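Local atomic coordinates of gingipain R (Porphyromonas gingivalis, PDB entry 1CVR), a protein that cleaves proteins and peptides after arginine residues, acting as a cysteine proteinase with a caspase-like fold. Residues P49-A52 with N53-Q56; N134-T137 with E138-W141. All coordinates share one frame; numbering follows the deposited sequence.

Contact 1. Residues P49-A52 with N53-Q56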
loop_
_atom_site.group_PDB
_atom_site.type_symbol
_atom_site.label_atom_id
_atom_site.label_comp_id
_atom_site.label_asym_id
_atom_site.label_seq_id
_atom_site.Cartn_x
_atom_site.Cartn_y
_atom_site.Cartn_z
ATOM N N PRO A 49 4.939 -2.657 28.978
ATOM C CA PRO A 49 4.507 -1.776 27.892
ATOM C C PRO A 49 5.152 -2.200 26.570
ATOM O O PRO A 49 6.208 -2.836 26.556
ATOM C CB PRO A 49 5.003 -0.415 28.361
ATOM C CG PRO A 49 6.302 -0.803 29.040
ATOM C CD PRO A 49 5.758 -1.891 29.931
ATOM N N VAL A 50 4.510 -1.846 25.464
ATOM C CA VAL A 50 5.030 -2.201 24.149
ATOM C C VAL A 50 6.215 -1.302 23.836
ATOM O O VAL A 50 6.129 -0.092 23.987
ATOM C CB VAL A 50 3.955 -1.994 23.075
ATOM C CG1 VAL A 50 4.488 -2.444 21.700
ATOM C CG2 VAL A 50 2.685 -2.751 23.472
ATOM N N THR A 51 7.329 -1.879 23.417
ATOM C CA THR A 51 8.483 -1.061 23.089
ATOM C C THR A 51 8.946 -1.374 21.676
ATOM O O THR A 51 8.635 -2.434 21.132
ATOM C CB THR A 51 9.679 -1.319 24.029
ATOM O OG1 THR A 51 10.200 -2.632 23.787
ATOM C CG2 THR A 51 9.255 -1.185 25.499
ATOM N N ALA A 52 9.703 -0.451 21.100
ATOM C CA ALA A 52 10.232 -0.620 19.756
ATOM C C ALA A 52 11.152 -1.838 19.695
ATOM O O ALA A 52 11.152 -2.575 18.711
ATOM C CB ALA A 52 10.984 0.627 19.341
ATOM N N ASN A 53 11.941 -2.055 20.743
ATOM C CA ASN A 53 12.848 -3.201 20.764
ATOM C C ASN A 53 12.101 -4.523 20.709
ATOM O O ASN A 53 12.549 -5.466 20.052
ATOM C CB ASN A 53 13.735 -3.165 22.012
ATOM C CG ASN A 53 14.831 -2.124 21.915
ATOM O OD1 ASN A 53 15.480 -1.796 22.913
ATOM N ND2 ASN A 53 15.062 -1.611 20.703
ATOM N N ALA A 54 10.965 -4.597 21.403
ATOM C CA ALA A 54 10.168 -5.820 21.412
ATOM C C ALA A 54 9.569 -6.090 20.032
ATOM O O ALA A 54 9.602 -7.221 19.561
ATOM C CB ALA A 54 9.065 -5.726 22.453
ATOM N N ILE A 55 9.021 -5.060 19.390
ATOM C CA ILE A 55 8.431 -5.231 18.059
ATOM C C ILE A 55 9.502 -5.751 17.101
ATOM O O ILE A 55 9.317 -6.758 16.421
ATOM C CB ILE A 55 7.878 -3.885 17.502
ATOM C CG1 ILE A 55 6.772 -3.352 18.425
ATOM C CG2 ILE A 55 7.366 -4.071 16.075
ATOM C CD1 ILE A 55 5.632 -4.301 18.619
ATOM N N GLN A 56 10.635 -5.062 17.081
ATOM C CA GLN A 56 11.757 -5.418 16.226
ATOM C C GLN A 56 12.145 -6.887 16.415
ATOM O O GLN A 56 12.344 -7.630 15.440
ATOM C CB GLN A 56 12.944 -4.524 16.579
ATOM C CG GLN A 56 13.990 -4.424 15.517
ATOM C CD GLN A 56 15.105 -3.489 15.932
ATOM O OE1 GLN A 56 14.921 -2.636 16.801
ATOM N NE2 GLN A 56 16.257 -3.626 15.301
#
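Thr51 and Ala54 meet in a local capping contact at the start of helix 52-64, on the surface of the protein just after the short helix 43-46. Thr51 is the N-cap. Its hydroxyl OG1 reaches forward and accepts a hydrogen bond from Ala54 N at 3.2 Å, with an N-H...O angle of 155°. What allows this is the first torsion of Thr51 (chi1 69°), which sets OG1 between the backbone N and the carbonyl carbon and turns CG2 away from the first helical turn. Thr51 O adds only a weak bond to Ala54 N. That same carbonyl oxygen begins the regular helical series with a much straighter bond from Ile55 N at 3.2 Å, the donor lying in the carbonyl plane. One residue on, Gln56 N gives its hydrogen to Ala52 O at 3.0 Å, now tilted from that plane.

An apolar contact runs alongside the polar cap. Val50 CG1, anti to its own backbone N (chi1 -177°), comes within 3.8 Å of the end of Ile55, atom CD1, and the two branched chains cross obliquely. Ile46 of helix 43-46 and Tyr96 add to the cover over Ile55. Gln56 extends the other way, and its OE1 is bonded to Lys85 NZ.

The residue before the N-cap thus touches the fourth residue after it while the cap hydroxyl takes up a backbone N-H that has no regular helical acceptor four residues back: a threonine N-cap combined with a hydrophobic staple.

Contact 2. Residues N134-T137 with E138-W141; sequences NITT and EDKW
A type I beta turn from Thr136 to Asp139 shapes the loop between helix 118-133 and strand 144-149, and these two residues grip each other in both directions. Asp139 N donates to Thr136 O at 3.1 Å, closing the turn from well above the carbonyl plane. In return, Asp139 OD2 receives Thr136 N at 2.9 Å on its anti lone pair, in a nearly straight bond (172°).

The other carboxylate oxygen is held too. Asp139 OD1 accepts from the indole, Trp141 NE1, at 2.9 Å, again through the anti lone pair and close to the ring plane. Gripped at both oxygens, the carboxylate has little freedom to rotate. A water lies 2.8 Å from Asp139 OD2 and equally close to Asn134 O, just past the end of the helix, well placed to donate to either.

Within the same turn, Thr136 OG1 accepts from Glu138 N at 3.1 Å, which makes an ST turn; chi1 of 75° tucks the hydroxyl in over the backbone, facing that N-H. Asp139 is also the centre of an inverse gamma turn, whose bond from Lys140 N to Glu138 O is weak.

On the exposed side Glu138 folds back on itself. Its OE2 takes a hydrogen bond from Thr137 OG1, and OE1 forms a salt bridge with Lys140 NZ at 2.9 Å. Toward the interior, Ile135 CD1 sits at the edge of the Trp141 ring, 3.8 Å from CZ2, and the two side chains cross at about a right angle. Ile135 also touches Leu142 and Arg347, and Trp141 touches Gln235.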
loop_
_atom_site.group_PDB
_atom_site.type_symbol
_atom_site.label_atom_id
_atom_site.label_comp_id
_atom_site.label_asym_id
_atom_site.label_seq_id
_atom_site.Cartn_x
_atom_site.Cartn_y
_atom_site.Cartn_z
ATOM N N ASN A 134 -14.230 -4.205 -4.367
ATOM C CA ASN A 134 -15.369 -3.580 -5.028
ATOM C C ASN A 134 -15.226 -2.592 -6.193
ATOM O O ASN A 134 -16.219 -1.993 -6.599
ATOM C CB ASN A 134 -16.216 -2.970 -3.912
ATOM C CG ASN A 134 -16.691 -4.027 -2.908
ATOM O OD1 ASN A 134 -16.766 -3.782 -1.708
ATOM N ND2 ASN A 134 -17.031 -5.201 -3.412
ATOM N N ILE A 135 -14.025 -2.422 -6.741
ATOM C CA ILE A 135 -13.838 -1.509 -7.871
ATOM C C ILE A 135 -14.379 -2.172 -9.149
ATOM O O ILE A 135 -14.089 -3.336 -9.421
ATOM C CB ILE A 135 -12.340 -1.158 -8.061
ATOM C CG1 ILE A 135 -11.835 -0.359 -6.857
ATOM C CG2 ILE A 135 -12.131 -0.386 -9.364
ATOM C CD1 ILE A 135 -12.603 0.914 -6.614
ATOM N N THR A 136 -15.163 -1.427 -9.926
ATOM C CA THR A 136 -15.754 -1.954 -11.162
ATOM C C THR A 136 -15.347 -1.153 -12.414
ATOM O O THR A 136 -14.586 -0.177 -12.333
ATOM C CB THR A 136 -17.282 -1.936 -11.087
ATOM O OG1 THR A 136 -17.744 -0.593 -11.248
ATOM C CG2 THR A 136 -17.755 -2.431 -9.739
ATOM N N THR A 137 -15.866 -1.568 -13.568
ATOM C CA THR A 137 -15.573 -0.907 -14.836
ATOM C C THR A 137 -16.143 0.502 -14.842
ATOM O O THR A 137 -15.816 1.302 -15.709
ATOM C CB THR A 137 -16.192 -1.669 -16.045
ATOM O OG1 THR A 137 -17.604 -1.831 -15.830
ATOM C CG2 THR A 137 -15.541 -3.034 -16.223
ATOM N N GLU A 138 -16.992 0.816 -13.870
ATOM C CA GLU A 138 -17.580 2.145 -13.814
ATOM C C GLU A 138 -16.781 3.166 -12.995
ATOM O O GLU A 138 -17.139 4.344 -12.945
ATOM C CB GLU A 138 -19.015 2.053 -13.306
ATOM C CG GLU A 138 -19.891 1.175 -14.200
ATOM C CD GLU A 138 -19.775 1.537 -15.680
ATOM O OE1 GLU A 138 -19.992 2.718 -16.030
ATOM O OE2 GLU A 138 -19.467 0.631 -16.495
ATOM N N ASP A 139 -15.707 2.711 -12.354
ATOM C CA ASP A 139 -14.856 3.616 -11.583
ATOM C C ASP A 139 -13.909 4.283 -12.577
ATOM O O ASP A 139 -12.748 3.905 -12.716
ATOM C CB ASP A 139 -14.109 2.822 -10.511
ATOM C CG ASP A 139 -15.005 2.492 -9.330
ATOM O OD1 ASP A 139 -15.276 3.417 -8.543
ATOM O OD2 ASP A 139 -15.466 1.336 -9.199
ATOM N N LYS A 140 -14.450 5.288 -13.263
ATOM C CA LYS A 140 -13.745 6.025 -14.307
ATOM C C LYS A 140 -12.679 7.002 -13.838
ATOM O O LYS A 140 -11.982 7.581 -14.664
ATOM C CB LYS A 140 -14.747 6.801 -15.160
ATOM C CG LYS A 140 -15.851 5.978 -15.801
ATOM C CD LYS A 140 -15.323 4.898 -16.709
ATOM C CE LYS A 140 -16.403 4.471 -17.697
ATOM N NZ LYS A 140 -17.698 4.179 -17.020
ATOM N N TRP A 141 -12.563 7.208 -12.531
ATOM C CA TRP A 141 -11.547 8.119 -12.004
ATOM C C TRP A 141 -10.155 7.488 -12.057
ATOM O O TRP A 141 -9.151 8.175 -11.887
ATOM C CB TRP A 141 -11.872 8.514 -10.553
ATOM C CG TRP A 141 -12.240 7.331 -9.721
ATOM C CD1 TRP A 141 -13.454 6.693 -9.704
ATOM C CD2 TRP A 141 -11.368 6.561 -8.877
ATOM N NE1 TRP A 141 -13.387 5.579 -8.910
ATOM C CE2 TRP A 141 -12.122 5.469 -8.390
ATOM C CE3 TRP A 141 -10.027 6.686 -8.487
ATOM C CZ2 TRP A 141 -11.579 4.502 -7.531
ATOM C CZ3 TRP A 141 -9.482 5.719 -7.625
ATOM C CH2 TRP A 141 -10.264 4.640 -7.161
HETATM O O HOH W 1 -16.880 0.708 -6.873
#

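How the contacts relate
Contact 1 closes before contact 2 opens along the chain, and they lie on opposite sides of its centre, with centres about 41 Å apart and nearest atoms about 30 Å apart. Both fall in the peptidase C25 family region. Contact 1 starts helix 52-64, in the connection from strand 37-42 to strand 70-76, two strands of the four-stranded parallel sheet. Contact 2 follows helix 118-133, which leaves the last strand of that sheet, 109-113, and it leads into strand 144-149 of the six-stranded mixed sheet. One thus shapes a helix start in a connection of the first sheet, the other the passage between the two sheets.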